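Local coordinates for protein MlnD (Bacillus methylotrophicus, PDB 5IL5) that forms the dehydratase domain of a macrolactin trans-AT polyketide synthase and probably removes water from beta-hydroxyacyl intermediates carried on an acyl carrier protein, at residues E251-A257 against D268-N274; S193-V198 against A224-L228; I240-F246 against L279-L285; I75-R79 against G210-K214; F69-S73 against I218-Y222. All blocks are in the same frame, centred on the assembly; numbering follows the deposited sequence.

Contact 1 of 5, residues E251-A257 against D268-N274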
# COMPACT_ATOMS: atom_id res chain seq x y z
N GLU A 251 -13.50 15.75 24.02
CA GLU A 251 -12.25 16.43 24.32
C GLU A 251 -11.65 15.88 25.61
O GLU A 251 -12.34 15.84 26.64
CB GLU A 251 -12.51 17.93 24.46
CG GLU A 251 -11.26 18.80 24.57
CD GLU A 251 -10.35 18.72 23.35
OE1 GLU A 251 -10.81 18.23 22.30
OE2 GLU A 251 -9.18 19.18 23.45
N PRO A 252 -10.40 15.41 25.60
CA PRO A 252 -9.76 14.99 26.85
C PRO A 252 -9.34 16.19 27.69
O PRO A 252 -8.83 17.19 27.18
CB PRO A 252 -8.55 14.17 26.37
CG PRO A 252 -8.21 14.77 25.05
CD PRO A 252 -9.52 15.20 24.44
N VAL A 253 -9.56 16.08 29.00
CA VAL A 253 -9.37 17.20 29.91
C VAL A 253 -8.45 16.80 31.06
O VAL A 253 -7.64 17.60 31.53
CB VAL A 253 -10.72 17.70 30.46
CG1 VAL A 253 -10.53 18.90 31.38
CG2 VAL A 253 -11.67 18.06 29.33
N TYR A 254 -8.58 15.55 31.52
CA TYR A 254 -7.84 15.08 32.68
C TYR A 254 -7.14 13.77 32.39
O TYR A 254 -7.55 13.00 31.51
CB TYR A 254 -8.76 14.89 33.89
CG TYR A 254 -9.40 16.14 34.41
CD1 TYR A 254 -8.72 16.99 35.28
CD2 TYR A 254 -10.70 16.48 34.05
CE1 TYR A 254 -9.31 18.13 35.77
CE2 TYR A 254 -11.29 17.63 34.53
CZ TYR A 254 -10.59 18.45 35.38
OH TYR A 254 -11.18 19.59 35.87
N VAL A 255 -6.08 13.51 33.15
CA VAL A 255 -5.40 12.22 33.17
C VAL A 255 -5.27 11.77 34.63
O VAL A 255 -4.70 12.48 35.46
CB VAL A 255 -4.03 12.30 32.49
CG1 VAL A 255 -3.21 11.03 32.72
CG2 VAL A 255 -4.19 12.58 30.99
N TYR A 256 -5.79 10.58 34.93
CA TYR A 256 -5.77 10.02 36.28
C TYR A 256 -4.99 8.71 36.29
O TYR A 256 -5.20 7.86 35.42
CB TYR A 256 -7.19 9.77 36.79
CG TYR A 256 -7.25 9.07 38.13
CD1 TYR A 256 -7.02 9.77 39.31
CD2 TYR A 256 -7.54 7.72 38.22
CE1 TYR A 256 -7.08 9.13 40.54
CE2 TYR A 256 -7.60 7.07 39.44
CZ TYR A 256 -7.36 7.79 40.60
OH TYR A 256 -7.41 7.15 41.82
N ALA A 257 -4.10 8.54 37.27
CA ALA A 257 -3.24 7.36 37.35
C ALA A 257 -3.13 6.88 38.80
O ALA A 257 -3.18 7.69 39.73
CB ALA A 257 -1.85 7.67 36.79
N ASP A 268 -2.36 1.75 36.48
CA ASP A 268 -3.55 1.93 35.67
C ASP A 268 -3.71 3.42 35.40
O ASP A 268 -3.48 4.23 36.29
CB ASP A 268 -4.81 1.39 36.37
CG ASP A 268 -4.87 -0.12 36.37
OD1 ASP A 268 -4.02 -0.76 35.73
OD2 ASP A 268 -5.79 -0.68 37.01
N VAL A 269 -4.07 3.77 34.17
CA VAL A 269 -4.19 5.17 33.78
C VAL A 269 -5.48 5.38 33.01
O VAL A 269 -5.98 4.47 32.34
CB VAL A 269 -2.98 5.65 32.96
CG1 VAL A 269 -2.96 7.17 32.96
CG2 VAL A 269 -1.69 5.06 33.50
N TYR A 270 -6.04 6.59 33.12
CA TYR A 270 -7.28 6.93 32.44
C TYR A 270 -7.22 8.34 31.87
O TYR A 270 -6.72 9.26 32.53
CB TYR A 270 -8.47 6.84 33.40
CG TYR A 270 -8.59 5.52 34.11
CD1 TYR A 270 -7.88 5.26 35.27
CD2 TYR A 270 -9.41 4.53 33.61
CE1 TYR A 270 -8.00 4.04 35.91
CE2 TYR A 270 -9.53 3.31 34.24
CZ TYR A 270 -8.82 3.07 35.39
OH TYR A 270 -8.94 1.85 36.02
N VAL A 271 -7.72 8.50 30.65
CA VAL A 271 -7.99 9.81 30.07
C VAL A 271 -9.48 10.09 30.24
O VAL A 271 -10.32 9.24 29.94
CB VAL A 271 -7.59 9.86 28.58
CG1 VAL A 271 -7.88 11.23 27.99
CG2 VAL A 271 -6.13 9.52 28.41
N LEU A 272 -9.80 11.29 30.72
CA LEU A 272 -11.15 11.62 31.17
C LEU A 272 -11.66 12.88 30.48
O LEU A 272 -10.88 13.76 30.11
CB LEU A 272 -11.16 11.84 32.68
CG LEU A 272 -10.34 10.84 33.50
CD1 LEU A 272 -10.31 11.28 34.93
CD2 LEU A 272 -10.96 9.46 33.39
N ASP A 273 -12.98 12.96 30.33
CA ASP A 273 -13.60 14.17 29.80
C ASP A 273 -13.71 15.22 30.91
O ASP A 273 -13.19 15.04 32.02
CB ASP A 273 -14.96 13.86 29.17
CG ASP A 273 -15.93 13.26 30.16
OD1 ASP A 273 -15.79 13.50 31.38
OD2 ASP A 273 -16.86 12.56 29.72
N ASN A 274 -14.40 16.32 30.63
CA ASN A 274 -14.49 17.41 31.60
C ASN A 274 -15.20 16.99 32.89
O ASN A 274 -15.10 17.70 33.89
CB ASN A 274 -15.21 18.61 30.98
CG ASN A 274 -16.55 18.24 30.37
OD1 ASN A 274 -17.13 17.22 30.70
ND2 ASN A 274 -17.06 19.11 29.51

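Contact 2 of 5, residues S193-V198 against A224-L228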
# COMPACT_ATOMS: atom_id res chain seq x y z
N SER A 193 -1.58 15.43 43.40
CA SER A 193 -1.04 14.12 43.72
C SER A 193 -1.31 13.80 45.19
O SER A 193 -0.92 14.57 46.07
CB SER A 193 0.46 14.07 43.43
OG SER A 193 0.99 12.78 43.67
N ARG A 194 -1.95 12.66 45.45
CA ARG A 194 -2.21 12.22 46.81
C ARG A 194 -2.24 10.70 46.88
O ARG A 194 -2.93 10.05 46.09
CB ARG A 194 -3.55 12.74 47.32
CG ARG A 194 -4.00 14.09 46.76
CD ARG A 194 -5.32 14.48 47.39
NE ARG A 194 -6.24 13.34 47.35
CZ ARG A 194 -7.47 13.34 47.85
NH1 ARG A 194 -7.97 14.41 48.45
NH2 ARG A 194 -8.20 12.24 47.75
N ASN A 195 -1.52 10.13 47.86
CA ASN A 195 -1.67 8.72 48.22
C ASN A 195 -1.30 7.78 47.08
O ASN A 195 -1.87 6.70 46.95
CB ASN A 195 -3.10 8.44 48.70
CG ASN A 195 -3.22 7.15 49.48
OD1 ASN A 195 -2.43 6.89 50.39
ND2 ASN A 195 -4.21 6.34 49.12
N GLY A 196 -0.34 8.19 46.25
CA GLY A 196 0.02 7.40 45.09
C GLY A 196 -1.02 7.47 44.00
O GLY A 196 -1.18 6.52 43.23
N GLN A 197 -1.73 8.59 43.92
CA GLN A 197 -2.69 8.88 42.87
C GLN A 197 -2.40 10.28 42.36
O GLN A 197 -1.93 11.14 43.11
CB GLN A 197 -4.12 8.77 43.40
CG GLN A 197 -4.43 7.47 44.14
CD GLN A 197 -5.79 7.49 44.83
OE1 GLN A 197 -6.32 8.56 45.14
NE2 GLN A 197 -6.36 6.31 45.05
N VAL A 198 -2.66 10.51 41.07
CA VAL A 198 -2.36 11.80 40.46
C VAL A 198 -3.46 12.12 39.45
O VAL A 198 -3.86 11.25 38.67
CB VAL A 198 -0.98 11.82 39.78
CG1 VAL A 198 -0.93 10.88 38.59
CG2 VAL A 198 -0.60 13.24 39.36
N ALA A 224 2.14 11.19 33.76
CA ALA A 224 1.49 10.91 35.04
C ALA A 224 2.13 9.72 35.73
O ALA A 224 2.36 9.74 36.95
CB ALA A 224 0.00 10.67 34.82
N VAL A 225 2.43 8.66 34.98
CA VAL A 225 3.04 7.47 35.55
C VAL A 225 4.44 7.78 36.07
O VAL A 225 4.82 7.35 37.17
CB VAL A 225 3.06 6.34 34.51
CG1 VAL A 225 3.72 5.09 35.06
CG2 VAL A 225 1.64 6.04 34.05
N ILE A 226 5.23 8.52 35.30
CA ILE A 226 6.58 8.85 35.73
C ILE A 226 6.54 9.66 37.03
O ILE A 226 7.43 9.55 37.87
CB ILE A 226 7.31 9.65 34.64
CG1 ILE A 226 7.42 8.88 33.34
CG2 ILE A 226 8.71 10.04 35.11
CD1 ILE A 226 7.70 9.81 32.20
N TYR A 227 5.49 10.46 37.19
CA TYR A 227 5.38 11.30 38.38
C TYR A 227 5.10 10.45 39.62
O TYR A 227 5.70 10.66 40.67
CB TYR A 227 4.30 12.35 38.17
CG TYR A 227 4.33 13.43 39.21
CD1 TYR A 227 5.10 14.57 39.03
CD2 TYR A 227 3.60 13.31 40.38
CE1 TYR A 227 5.14 15.56 39.98
CE2 TYR A 227 3.64 14.29 41.34
CZ TYR A 227 4.41 15.41 41.14
OH TYR A 227 4.45 16.39 42.10
N LEU A 228 4.17 9.50 39.50
CA LEU A 228 3.91 8.57 40.59
C LEU A 228 5.10 7.65 40.83
O LEU A 228 5.51 7.45 41.97
CB LEU A 228 2.68 7.73 40.30
CG LEU A 228 1.31 8.39 40.41
CD1 LEU A 228 0.26 7.30 40.32
CD2 LEU A 228 1.14 9.25 41.66

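Contact 3 of 5, residues I240-F246 against L279-L285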
# COMPACT_ATOMS: atom_id res chain seq x y z
N ILE A 240 2.35 -3.44 28.89
CA ILE A 240 1.05 -2.84 29.18
C ILE A 240 -0.01 -3.88 28.83
O ILE A 240 -0.07 -4.34 27.69
CB ILE A 240 0.82 -1.53 28.40
CG1 ILE A 240 2.01 -0.60 28.63
CG2 ILE A 240 -0.49 -0.89 28.85
CD1 ILE A 240 1.84 0.82 28.13
N LYS A 241 -0.84 -4.24 29.81
CA LYS A 241 -1.77 -5.35 29.61
C LYS A 241 -2.91 -4.96 28.67
O LYS A 241 -3.19 -5.68 27.71
CB LYS A 241 -2.30 -5.84 30.96
CG LYS A 241 -1.25 -6.57 31.82
CD LYS A 241 -1.79 -7.88 32.41
CE LYS A 241 -0.74 -8.66 33.20
NZ LYS A 241 0.29 -9.32 32.33
N GLU A 242 -3.58 -3.84 28.93
CA GLU A 242 -4.72 -3.43 28.11
C GLU A 242 -4.65 -1.96 27.75
O GLU A 242 -4.17 -1.13 28.52
CB GLU A 242 -6.06 -3.70 28.79
CG GLU A 242 -6.60 -5.09 28.56
CD GLU A 242 -7.95 -5.30 29.22
OE1 GLU A 242 -8.38 -4.40 29.97
OE2 GLU A 242 -8.58 -6.34 28.97
N CYS A 243 -5.16 -1.65 26.55
CA CYS A 243 -5.41 -0.28 26.13
C CYS A 243 -6.75 -0.24 25.39
O CYS A 243 -6.87 -0.82 24.31
CB CYS A 243 -4.30 0.25 25.24
SG CYS A 243 -4.65 1.91 24.65
N THR A 244 -7.72 0.45 25.97
CA THR A 244 -9.07 0.55 25.42
C THR A 244 -9.37 2.00 25.09
O THR A 244 -9.07 2.89 25.89
CB THR A 244 -10.09 -0.00 26.41
OG1 THR A 244 -9.64 -1.26 26.93
CG2 THR A 244 -11.47 -0.16 25.77
N ILE A 245 -9.97 2.23 23.93
CA ILE A 245 -10.30 3.57 23.46
C ILE A 245 -11.82 3.63 23.39
O ILE A 245 -12.42 3.17 22.42
CB ILE A 245 -9.67 3.88 22.10
CG1 ILE A 245 -8.17 3.58 22.10
CG2 ILE A 245 -9.88 5.34 21.73
CD1 ILE A 245 -7.68 3.16 20.76
N PHE A 246 -12.43 4.23 24.41
CA PHE A 246 -13.89 4.28 24.49
C PHE A 246 -14.47 5.42 23.65
O PHE A 246 -15.57 5.29 23.10
CB PHE A 246 -14.32 4.45 25.94
CG PHE A 246 -13.85 3.35 26.84
CD1 PHE A 246 -14.58 2.18 26.96
CD2 PHE A 246 -12.68 3.48 27.57
CE1 PHE A 246 -14.15 1.17 27.79
CE2 PHE A 246 -12.25 2.47 28.40
CZ PHE A 246 -12.98 1.31 28.51
N LEU A 279 -12.43 8.18 28.71
CA LEU A 279 -12.30 8.16 27.26
C LEU A 279 -11.33 7.10 26.78
O LEU A 279 -11.47 6.60 25.66
CB LEU A 279 -11.83 9.53 26.75
CG LEU A 279 -12.57 10.77 27.25
CD1 LEU A 279 -11.87 12.06 26.85
CD2 LEU A 279 -13.98 10.77 26.70
N MET A 280 -10.32 6.78 27.59
CA MET A 280 -9.31 5.79 27.24
C MET A 280 -8.70 5.27 28.53
O MET A 280 -8.50 6.02 29.48
CB MET A 280 -8.23 6.40 26.33
CG MET A 280 -7.12 5.45 25.92
SD MET A 280 -6.00 6.18 24.72
CE MET A 280 -5.17 7.38 25.74
N GLU A 281 -8.42 3.97 28.55
CA GLU A 281 -7.89 3.29 29.73
C GLU A 281 -6.60 2.59 29.35
O GLU A 281 -6.57 1.87 28.34
CB GLU A 281 -8.91 2.28 30.28
CG GLU A 281 -8.43 1.47 31.49
CD GLU A 281 -9.41 0.39 31.90
OE1 GLU A 281 -10.40 0.18 31.17
OE2 GLU A 281 -9.16 -0.25 32.96
N LEU A 282 -5.55 2.76 30.15
CA LEU A 282 -4.36 1.92 30.07
C LEU A 282 -4.18 1.20 31.39
O LEU A 282 -3.86 1.81 32.41
CB LEU A 282 -3.10 2.73 29.74
CG LEU A 282 -2.86 3.01 28.26
CD1 LEU A 282 -3.65 4.23 27.84
CD2 LEU A 282 -1.38 3.17 27.98
N SER A 283 -4.36 -0.11 31.35
CA SER A 283 -4.30 -0.94 32.54
C SER A 283 -2.97 -1.69 32.60
O SER A 283 -2.39 -2.05 31.58
CB SER A 283 -5.46 -1.94 32.53
OG SER A 283 -5.58 -2.59 33.79
N GLY A 284 -2.51 -1.92 33.82
CA GLY A 284 -1.35 -2.77 34.06
C GLY A 284 -0.09 -2.38 33.33
O GLY A 284 0.63 -3.26 32.82
N LEU A 285 0.23 -1.09 33.27
CA LEU A 285 1.53 -0.66 32.79
C LEU A 285 2.60 -1.02 33.82
O LEU A 285 2.47 -0.70 35.00
CB LEU A 285 1.54 0.85 32.55
CG LEU A 285 2.83 1.51 32.02
CD1 LEU A 285 2.52 2.79 31.25
CD2 LEU A 285 3.82 1.79 33.15

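Contact 4 of 5, residues I75-R79 against G210-K214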
# COMPACT_ATOMS: atom_id res chain seq x y z
N ILE A 75 1.21 3.27 20.03
CA ILE A 75 -0.13 2.70 20.09
C ILE A 75 -0.99 3.28 18.97
O ILE A 75 -1.75 2.56 18.32
CB ILE A 75 -0.78 2.94 21.46
CG1 ILE A 75 0.06 2.32 22.59
CG2 ILE A 75 -2.18 2.35 21.48
CD1 ILE A 75 -0.48 2.61 23.99
N GLU A 76 -0.88 4.59 18.73
CA GLU A 76 -1.58 5.20 17.60
C GLU A 76 -1.12 4.59 16.27
O GLU A 76 -1.95 4.35 15.39
CB GLU A 76 -1.36 6.72 17.61
CG GLU A 76 -2.01 7.47 16.45
CD GLU A 76 -3.51 7.36 16.44
OE1 GLU A 76 -4.10 6.99 17.48
OE2 GLU A 76 -4.11 7.68 15.38
N MET A 77 0.18 4.33 16.12
CA MET A 77 0.65 3.67 14.91
C MET A 77 -0.04 2.33 14.72
O MET A 77 -0.52 2.01 13.62
CB MET A 77 2.17 3.46 14.97
CG MET A 77 3.01 4.71 14.92
SD MET A 77 4.75 4.40 15.30
CE MET A 77 5.33 6.08 15.36
N ALA A 78 -0.11 1.53 15.78
CA ALA A 78 -0.77 0.23 15.67
C ALA A 78 -2.26 0.39 15.43
O ALA A 78 -2.84 -0.32 14.60
CB ALA A 78 -0.50 -0.57 16.94
N ARG A 79 -2.90 1.31 16.15
CA ARG A 79 -4.34 1.50 15.97
C ARG A 79 -4.66 1.93 14.55
O ARG A 79 -5.62 1.44 13.95
CB ARG A 79 -4.85 2.54 16.96
CG ARG A 79 -6.34 2.83 16.84
CD ARG A 79 -6.67 4.26 17.15
NE ARG A 79 -6.04 5.20 16.24
CZ ARG A 79 -6.43 5.41 14.99
NH1 ARG A 79 -7.45 4.74 14.48
NH2 ARG A 79 -5.80 6.30 14.23
N GLY A 210 -5.69 13.29 11.44
CA GLY A 210 -5.57 11.85 11.38
C GLY A 210 -5.38 11.17 12.72
O GLY A 210 -5.83 10.04 12.90
N CYS A 211 -4.71 11.83 13.67
CA CYS A 211 -4.41 11.20 14.95
C CYS A 211 -5.68 11.05 15.76
O CYS A 211 -6.29 12.04 16.17
CB CYS A 211 -3.38 12.02 15.73
SG CYS A 211 -1.66 11.66 15.35
N ILE A 212 -6.09 9.80 16.00
CA ILE A 212 -7.15 9.53 16.96
C ILE A 212 -6.62 9.76 18.37
O ILE A 212 -7.23 10.47 19.18
CB ILE A 212 -7.67 8.09 16.81
CG1 ILE A 212 -8.26 7.87 15.41
CG2 ILE A 212 -8.67 7.77 17.89
CD1 ILE A 212 -9.50 8.65 15.10
N ILE A 213 -5.45 9.20 18.66
CA ILE A 213 -4.78 9.37 19.94
C ILE A 213 -3.74 10.46 19.74
O ILE A 213 -2.69 10.22 19.13
CB ILE A 213 -4.14 8.06 20.41
CG1 ILE A 213 -5.21 6.99 20.63
CG2 ILE A 213 -3.31 8.29 21.67
CD1 ILE A 213 -4.66 5.62 21.00
N LYS A 214 -4.00 11.65 20.27
CA LYS A 214 -3.09 12.76 20.04
C LYS A 214 -1.78 12.52 20.78
O LYS A 214 -1.77 11.98 21.89
CB LYS A 214 -3.69 14.09 20.48
CG LYS A 214 -4.81 14.58 19.60
CD LYS A 214 -5.19 15.99 19.98
CE LYS A 214 -6.31 16.51 19.11
NZ LYS A 214 -6.82 17.84 19.57

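Contact 5 of 5, residues F69-S73 against I218-Y222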
# COMPACT_ATOMS: atom_id res chain seq x y z
N PHE A 69 11.59 9.37 19.85
CA PHE A 69 10.17 9.51 19.60
C PHE A 69 9.41 8.93 20.80
O PHE A 69 9.75 7.85 21.28
CB PHE A 69 9.76 8.77 18.33
CG PHE A 69 8.35 9.05 17.90
CD1 PHE A 69 8.03 10.21 17.23
CD2 PHE A 69 7.34 8.14 18.18
CE1 PHE A 69 6.73 10.47 16.85
CE2 PHE A 69 6.04 8.39 17.79
CZ PHE A 69 5.73 9.56 17.13
N PRO A 70 8.38 9.62 21.29
CA PRO A 70 7.70 9.15 22.51
C PRO A 70 7.25 7.71 22.38
O PRO A 70 6.77 7.27 21.33
CB PRO A 70 6.50 10.11 22.64
CG PRO A 70 6.40 10.82 21.33
CD PRO A 70 7.79 10.87 20.79
N PHE A 71 7.40 6.96 23.48
CA PHE A 71 7.09 5.54 23.46
C PHE A 71 5.64 5.29 23.07
O PHE A 71 5.36 4.58 22.10
CB PHE A 71 7.37 4.92 24.84
CG PHE A 71 8.82 4.83 25.17
CD1 PHE A 71 9.61 3.88 24.53
CD2 PHE A 71 9.40 5.65 26.12
CE1 PHE A 71 10.95 3.77 24.83
CE2 PHE A 71 10.74 5.55 26.41
CZ PHE A 71 11.52 4.60 25.77
N LEU A 72 4.70 5.87 23.83
CA LEU A 72 3.32 5.41 23.77
C LEU A 72 2.59 5.84 22.50
O LEU A 72 1.55 5.26 22.17
CB LEU A 72 2.56 5.91 25.00
CG LEU A 72 3.05 5.40 26.36
CD1 LEU A 72 2.09 5.77 27.48
CD2 LEU A 72 3.30 3.90 26.34
N SER A 73 3.12 6.81 21.76
CA SER A 73 2.48 7.18 20.50
C SER A 73 2.50 6.04 19.49
O SER A 73 1.80 6.11 18.48
CB SER A 73 3.16 8.41 19.90
OG SER A 73 2.70 9.60 20.51
N ILE A 218 -1.62 11.19 24.93
CA ILE A 218 -1.09 9.92 25.40
C ILE A 218 0.25 10.10 26.10
O ILE A 218 0.63 9.26 26.92
CB ILE A 218 -1.00 8.91 24.24
CG1 ILE A 218 -0.71 7.50 24.75
CG2 ILE A 218 0.06 9.32 23.22
CD1 ILE A 218 -1.85 6.85 25.51
N GLU A 219 1.00 11.16 25.80
CA GLU A 219 2.23 11.41 26.54
C GLU A 219 1.95 11.94 27.94
O GLU A 219 2.73 11.69 28.86
CB GLU A 219 3.13 12.37 25.77
CG GLU A 219 4.55 12.45 26.32
CD GLU A 219 5.28 11.13 26.28
OE1 GLU A 219 4.92 10.26 25.46
OE2 GLU A 219 6.20 10.95 27.09
N SER A 220 0.86 12.69 28.11
CA SER A 220 0.42 13.02 29.46
C SER A 220 0.19 11.76 30.28
O SER A 220 0.50 11.72 31.48
CB SER A 220 -0.85 13.86 29.41
OG SER A 220 -0.59 15.15 28.90
N VAL A 221 -0.36 10.73 29.66
CA VAL A 221 -0.55 9.45 30.33
C VAL A 221 0.78 8.93 30.86
O VAL A 221 0.89 8.56 32.03
CB VAL A 221 -1.21 8.44 29.37
CG1 VAL A 221 -1.07 6.99 29.88
CG2 VAL A 221 -2.67 8.83 29.13
N TYR A 222 1.80 8.91 30.01
CA TYR A 222 3.11 8.45 30.44
C TYR A 222 3.69 9.37 31.50
O TYR A 222 4.27 8.90 32.49
CB TYR A 222 4.04 8.33 29.23
CG TYR A 222 5.35 7.65 29.53
CD1 TYR A 222 5.38 6.33 29.92
CD2 TYR A 222 6.56 8.30 29.34
CE1 TYR A 222 6.56 5.68 30.19
CE2 TYR A 222 7.76 7.65 29.59
CZ TYR A 222 7.75 6.35 30.01
OH TYR A 222 8.94 5.72 30.25

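Contact 1 of 5, residues E251-A257 against D268-N274
Tyr256 and Tyr270 form an antiparallel hydrogen-bonded pair, Tyr256 N giving to Tyr270 O at 2.9 Å and Tyr270 N to Tyr256 O at 2.8 Å. The pattern returns at Tyr254 and Leu272, where Leu272 N reaches Tyr254 O at 2.9 Å. Leu272 O is gripped twice: Val253 N comes in nearly along the C=O axis at 2.9 Å, and Tyr254 N from above the carbonyl plane at 3.2 Å. Two successive residues opposite one make a classic beta bulge, placed at the end of the hairpin far from its connecting loop. Strands 254-258 and 266-272 make up this hairpin, part of the sheet of the predicted C-terminal hotdog fold. On the face of Val255, Ala257, Val269 and Val271 the contacts are apolar. The side chains of Val255 and Val269 cross, CG1 to CG1 at 3.9 Å, and Ala257 CB also touches Val269 CG1. Before the strand begins, Pro252 CB lies against Val271 CG1. Val269 and Val271 continue onto Val221 of helix 215-229. Tyr254, Tyr256, Tyr270 and Leu272 occupy the other face. There the rings of Tyr256 and Tyr270 lie side by side and point the same way, Tyr270 CD1 sitting in the plane of the Tyr256 ring, 3.9 Å from its CD2. Leu272 CD1 fills in against CB of Tyr254 and of Tyr256. With CG beside its own backbone N (chi1 -64°), the Tyr254 ring turns back toward the bulge, and its CD2 edge meets Asp273 O in plane at 3.5 Å. Val253 CG2 rests on the backbone of Asn274. The hydroxyl of Tyr256 bonds to Glu258.

Contact 2 of 5, residues S193-V198 against A224-L228
Gly196 and Leu228 approach to 6.1 Å between CA atoms where a tight turn meets the helix: Arg194 and Gln197 close it through Arg194 N to Gln197 O (2.8 Å) and Gln197 N to Arg194 O, and positive phi at both Asn195 and Gly196 makes it type I'. Leu228 supplies most of the helix side of the contact. Both its methyls meet the Gly196-Gln197 peptide, CD1 at Gly196 O and CD2 3.7 Å from Gln197 N, and the end of the leucine packs on this peptide of the turn. Nearer the helix backbone, Leu228 CG meets Val198 CG1 at 3.8 Å. Val198 has that methyl between its backbone N and carbonyl carbon (chi1 66°), which directs it at the helix, where it also touches Ala224 CB at 3.9 Å. This is the hairpin of strands 188-194 and 197-202 closing over helix 215-229, the helix that a hotdog sheet wraps around, here that of the predicted C-terminal hotdog. Tyr227, one residue back along the helix, reaches toward strand 188-194. Its CE2 lies 3.8 Å from Ser193 CB, and Ser193 OG sits at the ring edge, in plane. The same hydroxyl has a weak bond to Gln197 O at 3.4 Å, across the base of the turn. Val198 CG2 comes obliquely to the Tyr227 ring. At the far end of that ring the hydroxyl bonds to Arg173, while Phe170 packs against the ring itself.

Contact 3 of 5, residues I240-F246 against L279-L285
Thr244 and Glu281 form a hydrogen-bonded pair in an antiparallel strand pairing that has a classic beta bulge toward its other end, where Lys241 and Glu242 both face Ser283. Thr244 N gives to Glu281 O at 3.0 Å and Glu281 N to Thr244 O at 2.9 Å, both in the carbonyl plane. Ser283 N reaches Glu242 O at 3.0 Å, whereas the bonds from Lys241 N and Glu242 N to Ser283 O are weak. Past the strand end, Phe246 N still gives a bond to Leu279 O at 2.8 Å, from above the carbonyl plane. One face of the pair is apolar. Ile240 and Leu285 lie side by side, CD1 to CD1 at 3.8 Å, and Ile240 CD1 also meets Leu282 CD2. Cys243 SG touches Leu282 CD1 at 4.1 Å, and Met280 SD packs beside Ile245 CG1. Ile218 of helix 215-229 covers Met280 and Leu282, Ile75 of helix 74-86 Cys243 and Leu282. On the face of Thr244 and Glu281, the Phe246 ring presents its edge to Glu281 CB, 3.8 Å from CE2, and takes Thr244 CG2 over one face. The extended Glu281 chain crosses Phe246 obliquely, its OE1 near CZ and CE2, with carboxylate and ring planes nearly coplanar (21° apart). Glu242 OE1 and Glu281 OE1 stand 5.1 Å apart, like charges that would probably disfavour each other; Lys92, bonded to Thr244 OG1 and in a weak, long ion pair with Glu242, may offset this. Strand 239-245 has strand 92-98 on its other flank, the side-by-side joining of two hotdog sheets expected of the double-hotdog dehydratase fold.

Contact 4 of 5, residues I75-R79 against G210-K214
Glu76 leaves the helix with CG anti to its backbone N (chi1 178°) and then bends at chi2 (63°), which lays its carboxylate against the N-H groups of Ile212 and Ile213. Ile213 N reaches OE1 of Glu76 at 2.8 Å and Ile212 N reaches OE2 at 3.0 Å, each from above the carboxylate plane. Arg79, one helical turn on, curls back through bends at chi2 and chi3. Its NE meets Glu76 OE1 at 2.9 Å, from the opposite face of the carboxylate to Ile213 N, and its NH2 forms the salt bridge to OE2, modelled too short for its length to be relied on. The side chain of Ile212 crosses Arg79 at about a right angle and lies over one face of the guanidinium, though the exact spacing there is doubtful. Beside the polar cluster, Ile75 CG2 touches Ile213 CD1 at 4.1 Å, and both isoleucines continue into the apolar core at strand 239-245. His33 adds a further bond to Glu76 OE2. The arginine and the N-H donors probably offset the cost of burying this carboxylate, fix its rotation, and hold the loop before helix 215-229, in the predicted C-terminal hotdog, to helix 74-86 of the predicted N-terminal one.

Contact 5 of 5, residues F69-S73 against I218-Y222
Leu72 enters the contact at CB, which lies 3.6 Å from Ile218 CG1. Its CG stands beside its own backbone N (chi1 -63°), and from there the two methyls diverge. CD1 packs on the helix, where it meets Tyr222 CB at 3.7 Å, Ile218 O at 3.8 Å and, less closely, Val221 CG1 at 4.2 Å. CD2 instead touches Ile240; Leu72 thus meets both helix 215-229 and strand 239-245. Leu72 and Tyr222 cross at about a right angle, and the ring comes to the leucine methyl obliquely. The neighbours of Leu72 widen the contact. Phe71 reaches out to the end of Tyr222, its CD2 lying 4.2 Å from the OH of Tyr222, with the two side chains set obliquely. Ser73 meets the other branch of Ile218, its OG 3.8 Å from Ile218 CG2. Pro70 CB packs on the carboxylate of Glu219 at OE1. That glutamate is bent at chi2 (61°), which brings the carboxylate round to the proline, while OE2 bonds to the hydroxyl of Tyr179. Every touching residue is buried. Ile218 goes on to Met280 and Leu282, and Val221 to Val269 and Val271, so the helix meets the sheet of its own hotdog as well as the loop leading into helix 74-86. A loop of the predicted N-terminal hotdog set against the helix of the C-terminal one is the kind of joint expected where two hotdogs pack together in a double-hotdog dehydratase.

Contacts 1 and 3 are strand pairings rich in backbone hydrogen bonds, each with a bulge toward one end, and they share one sheet: strand 266-272 lies beside strand 278-286. Both are partly buried, their apolar faces against helix 215-229. Contacts 2 and 5 both use that helix and rest on side-chain packing, contact 2 near the surface at a hairpin turn, contact 5 fully buried close to the centre of the chain. Contact 4, partly buried, differs in its charged cluster round the buried Glu76. Contacts 4 and 5 join the two predicted hotdogs, whereas contacts 1, 2 and 3 lie within the C-terminal one. Ile213 and Ile218 connect contacts 4 and 5 directly.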